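PDB 5VQE: beta-glucoside phosphorylase BglX from Unidentified, which probably cleaves beta-glucosides with phosphate to release glucose 1-phosphate, working as a beta-glucoside phosphorylase of glycoside hydrolase family 3. Local coordinates for residues Lys193-Asp198 against Asp217-Thr222; Lys400-Leu405 against Val523-Asn528; Ala313-Phe318 against Ala348-Met353. One frame throughout, in Å; residues are numbered along the deposited sequence.

Interaction 1: residues Lys193-Asp198 against Asp217-Thr222; sequences KHFPGD and DEWMDT. With G2F (2-deoxy-2-fluoro-alpha-D-glucopyranose), chain B.
Trp219 leaves helix 216-232 with CG trans to the backbone N (chi1 -176°), a torsion that throws its indole at Pro196, while Phe195 takes a similar first torsion (172°) that carries its ring to the same indole. NE1 of Trp219 gives its hydrogen to the backbone O of Pro196 at 2.7 Å. The bond is somewhat bent at the hydrogen (153°), yet the oxygen lies almost in the indole plane, so the edge of the ring system is what meets the carbonyl. Beside this bond the benzo part packs on carbon: Trp219 CZ2 is 4.1 Å from Pro196 CB and 4.2 Å from Phe195 CE2, the Phe195 and Trp219 side chains crossing nearly at right angles. Cis peptides precede both His194 and Pro196 and kink this short piece sharply. Its other end reaches the fluorosugar, where Lys193 NZ donates hydrogen bonds to O3 and O4 of G2F at 3.0 Å each and His194 NE2 shares one with the same O3 at 2.8 Å. Asp150 is hydrogen-bonded to His194 ND1 and Glu146 makes a salt bridge with Lys193, probably helping to position both side chains. Phe195 is hydrogen-bonded through its backbone to strand 237-244; the turn after strand 191-195 lies between helices 216-232 and 268-278, and Trp219 also touches Val248 of helix 246-252.

Interaction 2: residues Lys400-Leu405 against Val523-Asn528; sequences KGLLPL and VKTYIN
Leu402 and Thr525 meet at a slant, one methyl of the leucine lying against the hydroxyl side of the threonine, whereas Leu403 comes at the same threonine end-on, methyl to methyl. In the first pair Leu402 CD1 stands 3.3 Å from Thr525 OG1 and 3.8 Å from Thr525 CB, a van der Waals contact with no hydrogen bond across the two segments. The second pair is looser: Leu403 CD1 and Thr525 CG2 are 4.2 Å apart. Thr525 can serve both leucines because its two branches diverge, CG2 trans to the backbone N and OG1 beside it (chi1 -51°). The hydroxyl next to the leucine methyl keeps a polar partner: Thr525 OG1 is hydrogen-bonded to Gln399 OE1. Ile527, two residues on, points to the same side and comes near this patch, and also packs on Met540 and Leu544 of helix 534-544. On the loop side, Lys409 NZ is hydrogen-bonded to the carbonyls of Gly401, Leu402 and Pro404, which ties the bend together around the cis peptide before Pro404. Strand 525-528 runs between the antiparallel edge strand 393-397 and the parallel strand 506-510, and the loop leaving that edge strand folds back over its neighbour. Such a mixed sheet flanked by helices is consistent with the C-terminal alpha/beta sandwich domain of family 3 glycoside hydrolases.

Interaction 3: residues Ala313-Phe318 against Ala348-Met353; sequences ADMLTF and ARILGM. With G2F (2-deoxy-2-fluoro-alpha-D-glucopyranose), chain B.
The carboxylate of Asp314 and the guanidinium of Arg349 are turned only 23° from each other, but they do not touch as charges: Asp314 OD2 is 4.7 Å from Arg349 NE. A water at the guanidinium edge, in its plane, fills the step between them, accepting from Arg349 NH1 at 2.8 Å and donating to Asp314 OD1 at 2.7 Å. Direct contact falls to the aliphatic stem of the arginine, with Asp314 OD2 lying 3.6 Å from Arg349 CD. Each charge has firmer partners elsewhere: Asp314 forms salt bridges with Arg276 and Arg342 and accepts from the backbone N of Ile285, while Arg349 NH2 is hydrogen-bonded to Asn282. Beside this polar patch lies an apolar one. Met315, its chain bent at the last torsion (chi3 -31°), brings CE to 3.9 Å from Ile350 CG1, and Ile350 CD1 sits 3.4 Å from the carbonyl O of Asp314, a buried oxygen without a partner in the model. Just past strand 316-317, Phe318 carries Thr317 CG2 over one face of its ring, 3.5 Å above the plane, and meets C6 of G2F obliquely through CE2 at 3.8 Å. Short strand 316-317 pairs with strand 38-42, and the residues before it bond to strand 284-287, so this segment lies between those two strands, consistent with closure of the barrel; helix 340-356 packs against this junction.

In the fold
Interactions 1 and 3 belong to the barrel of the N-terminal domain, interaction 2 to the mixed sheet downstream, about 51 Å from interaction 3 between centres. All three are buried contacts of modest size, although interaction 2 includes the partly exposed Leu403. Each of the two barrel contacts joins a segment at the end of a barrel strand to a helix, and that segment reaches the same fluorosugar, with hydrogen bonds from 193-198 and a carbon contact from 313-318. Their chemistry differs: interaction 1 turns on one indole-to-carbonyl bond, interaction 3 on a water bridge beside apolar packing. Interaction 2, a loop over a strand, relies on van der Waals contacts of leucine methyls with one threonine, far from the sugar.

Interaction 1: residues Lys193-Asp198 against Asp217-Thr222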
loop_
_atom_site.group_PDB
_atom_site.type_symbol
_atom_site.label_atom_id
_atom_site.label_comp_id
_atom_site.label_asym_id
_atom_site.label_seq_id
_atom_site.Cartn_x
_atom_site.Cartn_y
_atom_site.Cartn_z
ATOM N N LYS A 193 -6.462 4.903 4.129
ATOM C CA LYS A 193 -5.355 4.830 5.079
ATOM C C LYS A 193 -4.276 5.798 4.612
ATOM O O LYS A 193 -4.263 6.197 3.446
ATOM C CB LYS A 193 -4.818 3.390 5.191
ATOM C CG LYS A 193 -4.139 2.845 3.929
ATOM C CD LYS A 193 -3.787 1.363 4.089
ATOM C CE LYS A 193 -2.876 0.866 2.981
ATOM N NZ LYS A 193 -2.656 -0.616 3.010
ATOM N N HIS A 194 -3.361 6.198 5.504
ATOM C CA HIS A 194 -3.241 5.808 6.910
ATOM C C HIS A 194 -3.593 7.001 7.814
ATOM O O HIS A 194 -2.857 7.978 7.862
ATOM C CB HIS A 194 -1.810 5.357 7.219
ATOM C CG HIS A 194 -1.312 4.242 6.345
ATOM N ND1 HIS A 194 -0.688 4.466 5.135
ATOM C CD2 HIS A 194 -1.325 2.899 6.517
ATOM C CE1 HIS A 194 -0.348 3.307 4.594
ATOM N NE2 HIS A 194 -0.718 2.340 5.414
ATOM N N PHE A 195 -4.701 6.928 8.509
ATOM C CA PHE A 195 -5.183 8.074 9.270
ATOM C C PHE A 195 -4.388 8.208 10.570
ATOM O O PHE A 195 -4.129 7.205 11.243
ATOM C CB PHE A 195 -6.668 7.898 9.557
ATOM C CG PHE A 195 -7.248 8.922 10.498
ATOM C CD1 PHE A 195 -7.351 8.654 11.848
ATOM C CD2 PHE A 195 -7.742 10.129 10.017
ATOM C CE1 PHE A 195 -7.894 9.582 12.715
ATOM C CE2 PHE A 195 -8.285 11.063 10.885
ATOM C CZ PHE A 195 -8.355 10.785 12.231
ATOM N N PRO A 196 -4.016 9.434 10.981
ATOM C CA PRO A 196 -4.358 10.772 10.494
ATOM C C PRO A 196 -3.502 11.322 9.357
ATOM O O PRO A 196 -3.659 12.497 9.020
ATOM C CB PRO A 196 -4.178 11.632 11.750
ATOM C CG PRO A 196 -3.043 11.009 12.429
ATOM C CD PRO A 196 -3.296 9.516 12.261
ATOM N N GLY A 197 -2.609 10.512 8.794
ATOM C CA GLY A 197 -1.949 10.888 7.563
ATOM C C GLY A 197 -0.445 10.752 7.573
ATOM O O GLY A 197 0.255 11.526 8.234
ATOM N N ASP A 198 0.078 9.788 6.823
ATOM C CA ASP A 198 1.517 9.714 6.673
ATOM C C ASP A 198 1.984 10.695 5.596
ATOM O O ASP A 198 1.192 11.227 4.806
ATOM C CB ASP A 198 1.961 8.293 6.336
ATOM C CG ASP A 198 3.302 7.947 6.961
ATOM O OD1 ASP A 198 4.089 8.886 7.229
ATOM O OD2 ASP A 198 3.560 6.750 7.212
ATOM N N ASP A 217 -4.653 23.885 11.492
ATOM C CA ASP A 217 -5.207 24.477 10.274
ATOM C C ASP A 217 -4.564 23.882 9.027
ATOM O O ASP A 217 -5.258 23.564 8.053
ATOM C CB ASP A 217 -5.014 25.995 10.282
ATOM C CG ASP A 217 -6.029 26.720 11.162
ATOM O OD1 ASP A 217 -7.017 26.089 11.600
ATOM O OD2 ASP A 217 -5.839 27.932 11.415
ATOM N N GLU A 218 -3.235 23.758 9.018
ATOM C CA GLU A 218 -2.562 23.151 7.874
ATOM C C GLU A 218 -3.060 21.736 7.632
ATOM O O GLU A 218 -3.305 21.349 6.482
ATOM C CB GLU A 218 -1.049 23.132 8.086
ATOM C CG GLU A 218 -0.371 24.492 8.018
ATOM C CD GLU A 218 1.080 24.460 8.503
ATOM O OE1 GLU A 218 1.463 23.516 9.234
ATOM O OE2 GLU A 218 1.841 25.389 8.154
ATOM N N TRP A 219 -3.188 20.937 8.700
ATOM C CA TRP A 219 -3.678 19.568 8.552
ATOM C C TRP A 219 -5.096 19.568 8.008
ATOM O O TRP A 219 -5.412 18.855 7.047
ATOM C CB TRP A 219 -3.618 18.831 9.896
ATOM C CG TRP A 219 -4.015 17.379 9.793
ATOM C CD1 TRP A 219 -3.187 16.332 9.543
ATOM C CD2 TRP A 219 -5.336 16.822 9.928
ATOM N NE1 TRP A 219 -3.900 15.158 9.512
ATOM C CE2 TRP A 219 -5.219 15.430 9.753
ATOM C CE3 TRP A 219 -6.599 17.365 10.178
ATOM C CZ2 TRP A 219 -6.319 14.571 9.811
ATOM C CZ3 TRP A 219 -7.690 16.510 10.240
ATOM C CH2 TRP A 219 -7.543 15.131 10.060
ATOM N N MET A 220 -5.959 20.397 8.592
ATOM C CA MET A 220 -7.343 20.451 8.152
ATOM C C MET A 220 -7.432 20.775 6.664
ATOM O O MET A 220 -8.260 20.200 5.947
ATOM C CB MET A 220 -8.110 21.480 8.992
ATOM C CG MET A 220 -9.610 21.296 8.988
ATOM S SD MET A 220 -10.109 19.650 9.562
ATOM C CE MET A 220 -9.592 19.647 11.257
ATOM N N ASP A 221 -6.573 21.675 6.176
ATOM C CA ASP A 221 -6.630 22.120 4.784
ATOM C C ASP A 221 -6.060 21.108 3.799
ATOM O O ASP A 221 -6.285 21.257 2.594
ATOM C CB ASP A 221 -5.866 23.439 4.600
ATOM C CG ASP A 221 -6.410 24.572 5.454
ATOM O OD1 ASP A 221 -7.616 24.579 5.780
ATOM O OD2 ASP A 221 -5.615 25.474 5.789
ATOM N N THR A 222 -5.315 20.107 4.266
ATOM C CA THR A 222 -4.712 19.124 3.374
ATOM C C THR A 222 -5.254 17.727 3.680
ATOM O O THR A 222 -6.155 17.244 2.981
ATOM C CB THR A 222 -3.184 19.189 3.486
ATOM O OG1 THR A 222 -2.770 18.949 4.838
ATOM C CG2 THR A 222 -2.689 20.572 3.065
HETATM C C1 G2F B . -0.247 -1.695 8.697
HETATM C C2 G2F B . 0.160 -0.911 7.408
HETATM C C3 G2F B . -1.060 -0.916 6.439
HETATM C C4 G2F B . -1.491 -2.394 6.190
HETATM C C5 G2F B . -1.828 -3.045 7.575
HETATM C C6 G2F B . -2.202 -4.571 7.403
HETATM O O3 G2F B . -0.620 -0.424 5.200
HETATM O O4 G2F B . -2.685 -2.364 5.454
HETATM O O5 G2F B . -0.663 -3.001 8.383
HETATM O O6 G2F B . -1.185 -5.195 6.672
HETATM F F2 G2F B . 0.464 0.368 7.720
#

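Interaction 2: residues Lys400-Leu405 against Val523-Asn528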
loop_
_atom_site.group_PDB
_atom_site.type_symbol
_atom_site.label_atom_id
_atom_site.label_comp_id
_atom_site.label_asym_id
_atom_site.label_seq_id
_atom_site.Cartn_x
_atom_site.Cartn_y
_atom_site.Cartn_z
ATOM N N LYS A 400 22.461 16.567 -24.903
ATOM C CA LYS A 400 22.070 16.789 -26.293
ATOM C C LYS A 400 22.389 15.576 -27.155
ATOM O O LYS A 400 23.517 15.074 -27.164
ATOM C CB LYS A 400 22.779 18.029 -26.849
ATOM N N GLY A 401 21.382 15.106 -27.884
ATOM C CA GLY A 401 21.562 14.008 -28.803
ATOM C C GLY A 401 21.571 12.629 -28.185
ATOM O O GLY A 401 21.732 11.650 -28.921
ATOM N N LEU A 402 21.398 12.504 -26.866
ATOM C CA LEU A 402 21.428 11.178 -26.252
ATOM C C LEU A 402 20.268 10.330 -26.749
ATOM O O LEU A 402 20.463 9.239 -27.292
ATOM C CB LEU A 402 21.377 11.289 -24.729
ATOM C CG LEU A 402 22.048 10.158 -23.941
ATOM C CD1 LEU A 402 21.491 10.112 -22.528
ATOM C CD2 LEU A 402 21.896 8.805 -24.594
ATOM N N LEU A 403 19.030 10.822 -26.550
ATOM C CA LEU A 403 17.831 10.098 -26.931
ATOM C C LEU A 403 17.375 10.516 -28.328
ATOM O O LEU A 403 17.545 11.673 -28.719
ATOM C CB LEU A 403 16.716 10.363 -25.923
ATOM C CG LEU A 403 17.073 10.024 -24.472
ATOM C CD1 LEU A 403 15.906 10.298 -23.532
ATOM C CD2 LEU A 403 17.533 8.572 -24.337
ATOM N N PRO A 404 16.809 9.591 -29.121
ATOM C CA PRO A 404 16.649 8.175 -28.779
ATOM C C PRO A 404 17.959 7.394 -28.868
ATOM O O PRO A 404 18.831 7.741 -29.670
ATOM C CB PRO A 404 15.651 7.675 -29.825
ATOM C CG PRO A 404 15.861 8.558 -30.990
ATOM C CD PRO A 404 16.223 9.901 -30.440
ATOM N N LEU A 405 18.085 6.352 -28.054
ATOM C CA LEU A 405 19.270 5.506 -28.098
ATOM C C LEU A 405 19.342 4.751 -29.420
ATOM O O LEU A 405 18.319 4.414 -30.029
ATOM C CB LEU A 405 19.263 4.518 -26.937
ATOM C CG LEU A 405 19.217 5.137 -25.541
ATOM C CD1 LEU A 405 19.195 4.038 -24.497
ATOM C CD2 LEU A 405 20.410 6.061 -25.314
ATOM N N VAL A 523 23.735 13.423 -12.678
ATOM C CA VAL A 523 23.217 12.748 -13.862
ATOM C C VAL A 523 22.475 13.752 -14.730
ATOM O O VAL A 523 21.701 14.580 -14.231
ATOM C CB VAL A 523 22.313 11.575 -13.438
ATOM C CG1 VAL A 523 21.403 11.130 -14.561
ATOM C CG2 VAL A 523 23.172 10.389 -12.968
ATOM N N LYS A 524 22.706 13.677 -16.042
ATOM C CA LYS A 524 22.160 14.643 -16.987
ATOM C C LYS A 524 20.884 14.164 -17.667
ATOM O O LYS A 524 20.132 14.996 -18.187
ATOM C CB LYS A 524 23.199 14.977 -18.071
ATOM C CG LYS A 524 24.548 15.479 -17.548
ATOM C CD LYS A 524 25.437 15.949 -18.706
ATOM C CE LYS A 524 26.902 16.129 -18.305
ATOM N NZ LYS A 524 27.077 16.963 -17.082
ATOM N N THR A 525 20.635 12.857 -17.694
ATOM C CA THR A 525 19.396 12.298 -18.229
ATOM C C THR A 525 18.816 11.345 -17.192
ATOM O O THR A 525 19.484 10.392 -16.778
ATOM C CB THR A 525 19.636 11.578 -19.562
ATOM O OG1 THR A 525 20.360 12.443 -20.444
ATOM C CG2 THR A 525 18.310 11.217 -20.220
ATOM N N TYR A 526 17.582 11.612 -16.768
ATOM C CA TYR A 526 16.964 10.908 -15.649
ATOM C C TYR A 526 15.502 10.659 -15.974
ATOM O O TYR A 526 14.799 11.578 -16.403
ATOM C CB TYR A 526 17.087 11.720 -14.352
ATOM C CG TYR A 526 16.472 11.045 -13.144
ATOM C CD1 TYR A 526 17.233 10.236 -12.317
ATOM C CD2 TYR A 526 15.126 11.205 -12.841
ATOM C CE1 TYR A 526 16.673 9.606 -11.213
ATOM C CE2 TYR A 526 14.558 10.584 -11.740
ATOM C CZ TYR A 526 15.336 9.783 -10.931
ATOM O OH TYR A 526 14.780 9.148 -9.833
ATOM N N ILE A 527 15.055 9.417 -15.783
ATOM C CA ILE A 527 13.691 9.002 -16.098
ATOM C C ILE A 527 13.114 8.270 -14.892
ATOM O O ILE A 527 13.769 7.395 -14.316
ATOM C CB ILE A 527 13.638 8.101 -17.350
ATOM C CG1 ILE A 527 14.122 8.870 -18.584
ATOM C CG2 ILE A 527 12.211 7.604 -17.608
ATOM C CD1 ILE A 527 14.560 7.985 -19.729
ATOM N N ASN A 528 11.889 8.623 -14.520
ATOM C CA ASN A 528 11.151 7.927 -13.474
ATOM C C ASN A 528 10.112 7.016 -14.116
ATOM O O ASN A 528 9.305 7.473 -14.930
ATOM C CB ASN A 528 10.460 8.920 -12.540
ATOM C CG ASN A 528 11.348 9.377 -11.400
ATOM O OD1 ASN A 528 12.248 8.658 -10.968
ATOM N ND2 ASN A 528 11.076 10.571 -10.887
#

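Interaction 3: residues Ala313-Phe318 against Ala348-Met353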
loop_
_atom_site.group_PDB
_atom_site.type_symbol
_atom_site.label_atom_id
_atom_site.label_comp_id
_atom_site.label_asym_id
_atom_site.label_seq_id
_atom_site.Cartn_x
_atom_site.Cartn_y
_atom_site.Cartn_z
ATOM N N ALA A 313 -11.829 2.697 17.736
ATOM C CA ALA A 313 -11.560 1.644 16.767
ATOM C C ALA A 313 -12.602 0.542 16.893
ATOM O O ALA A 313 -13.004 0.174 17.998
ATOM C CB ALA A 313 -10.161 1.072 16.976
ATOM N N ASP A 314 -13.052 0.026 15.752
ATOM C CA ASP A 314 -13.984 -1.093 15.750
ATOM C C ASP A 314 -13.280 -2.436 15.687
ATOM O O ASP A 314 -13.835 -3.442 16.158
ATOM C CB ASP A 314 -14.950 -0.980 14.565
ATOM C CG ASP A 314 -15.763 0.297 14.598
ATOM O OD1 ASP A 314 -16.296 0.636 15.681
ATOM O OD2 ASP A 314 -15.859 0.967 13.545
ATOM N N MET A 315 -12.072 -2.476 15.132
ATOM C CA MET A 315 -11.361 -3.729 14.923
ATOM C C MET A 315 -9.866 -3.555 15.137
ATOM O O MET A 315 -9.269 -2.555 14.711
ATOM C CB MET A 315 -11.660 -4.250 13.514
ATOM C CG MET A 315 -10.874 -5.451 13.078
ATOM S SD MET A 315 -11.549 -6.239 11.591
ATOM C CE MET A 315 -13.275 -5.931 11.705
ATOM N N LEU A 316 -9.272 -4.545 15.810
ATOM C CA LEU A 316 -7.833 -4.633 15.997
ATOM C C LEU A 316 -7.255 -5.513 14.905
ATOM O O LEU A 316 -7.710 -6.648 14.711
ATOM C CB LEU A 316 -7.490 -5.225 17.366
ATOM C CG LEU A 316 -7.893 -4.391 18.583
ATOM C CD1 LEU A 316 -8.051 -5.267 19.816
ATOM C CD2 LEU A 316 -6.864 -3.320 18.847
ATOM N N THR A 317 -6.255 -5.001 14.201
ATOM C CA THR A 317 -5.661 -5.715 13.073
ATOM C C THR A 317 -4.427 -6.467 13.567
ATOM O O THR A 317 -3.366 -5.879 13.792
ATOM C CB THR A 317 -5.338 -4.745 11.945
ATOM O OG1 THR A 317 -6.548 -4.076 11.570
ATOM C CG2 THR A 317 -4.769 -5.475 10.733
ATOM N N PHE A 318 -4.596 -7.772 13.767
ATOM C CA PHE A 318 -3.526 -8.719 14.064
ATOM C C PHE A 318 -3.219 -8.759 15.550
ATOM O O PHE A 318 -3.426 -7.775 16.268
ATOM C CB PHE A 318 -2.230 -8.408 13.305
ATOM C CG PHE A 318 -2.398 -8.308 11.822
ATOM C CD1 PHE A 318 -3.527 -8.817 11.198
ATOM C CD2 PHE A 318 -1.417 -7.705 11.046
ATOM C CE1 PHE A 318 -3.677 -8.717 9.820
ATOM C CE2 PHE A 318 -1.565 -7.602 9.671
ATOM C CZ PHE A 318 -2.688 -8.115 9.059
ATOM N N ALA A 348 -21.528 -4.198 16.205
ATOM C CA ALA A 348 -22.619 -3.858 15.300
ATOM C C ALA A 348 -22.084 -3.344 13.969
ATOM O O ALA A 348 -22.621 -3.675 12.905
ATOM C CB ALA A 348 -23.539 -2.823 15.939
ATOM N N ARG A 349 -21.025 -2.533 14.003
ATOM C CA ARG A 349 -20.475 -2.012 12.758
ATOM C C ARG A 349 -19.728 -3.091 11.982
ATOM O O ARG A 349 -19.680 -3.039 10.748
ATOM C CB ARG A 349 -19.559 -0.819 13.041
ATOM C CG ARG A 349 -20.290 0.510 13.081
ATOM C CD ARG A 349 -19.332 1.673 12.935
ATOM N NE ARG A 349 -20.028 2.945 12.735
ATOM C CZ ARG A 349 -20.312 3.821 13.700
ATOM N NH1 ARG A 349 -19.980 3.579 14.956
ATOM N NH2 ARG A 349 -20.938 4.948 13.405
ATOM N N ILE A 350 -19.152 -4.070 12.679
ATOM C CA ILE A 350 -18.512 -5.202 12.012
ATOM C C ILE A 350 -19.557 -6.075 11.330
ATOM O O ILE A 350 -19.462 -6.384 10.137
ATOM C CB ILE A 350 -17.693 -6.016 13.029
ATOM C CG1 ILE A 350 -16.575 -5.152 13.618
ATOM C CG2 ILE A 350 -17.135 -7.268 12.383
ATOM C CD1 ILE A 350 -15.899 -5.761 14.808
ATOM N N LEU A 351 -20.558 -6.508 12.090
ATOM C CA LEU A 351 -21.625 -7.312 11.516
ATOM C C LEU A 351 -22.348 -6.571 10.407
ATOM O O LEU A 351 -22.782 -7.190 9.433
ATOM C CB LEU A 351 -22.606 -7.709 12.608
ATOM C CG LEU A 351 -22.047 -8.648 13.665
ATOM C CD1 LEU A 351 -23.027 -8.768 14.822
ATOM C CD2 LEU A 351 -21.763 -9.996 13.057
ATOM N N GLY A 352 -22.477 -5.249 10.527
ATOM C CA GLY A 352 -23.162 -4.493 9.496
ATOM C C GLY A 352 -22.449 -4.540 8.158
ATOM O O GLY A 352 -23.088 -4.533 7.103
ATOM N N MET A 353 -21.115 -4.573 8.176
ATOM C CA MET A 353 -20.396 -4.679 6.910
ATOM C C MET A 353 -20.532 -6.080 6.330
ATOM O O MET A 353 -20.578 -6.244 5.106
ATOM C CB MET A 353 -18.924 -4.297 7.094
ATOM C CG MET A 353 -18.691 -2.784 7.124
ATOM S SD MET A 353 -19.047 -2.017 5.529
ATOM C CE MET A 353 -19.311 -0.286 5.955
HETATM C C1 G2F B . -0.247 -1.695 8.697
HETATM C C2 G2F B . 0.160 -0.911 7.408
HETATM C C3 G2F B . -1.060 -0.916 6.439
HETATM C C4 G2F B . -1.491 -2.394 6.190
HETATM C C5 G2F B . -1.828 -3.045 7.575
HETATM C C6 G2F B . -2.202 -4.571 7.403
HETATM O O3 G2F B . -0.620 -0.424 5.200
HETATM O O4 G2F B . -2.685 -2.364 5.454
HETATM O O5 G2F B . -0.663 -3.001 8.383
HETATM O O6 G2F B . -1.185 -5.195 6.672
HETATM F F2 G2F B . 0.464 0.368 7.720
HETATM O O HOH W 1 -18.925 1.227 16.132
#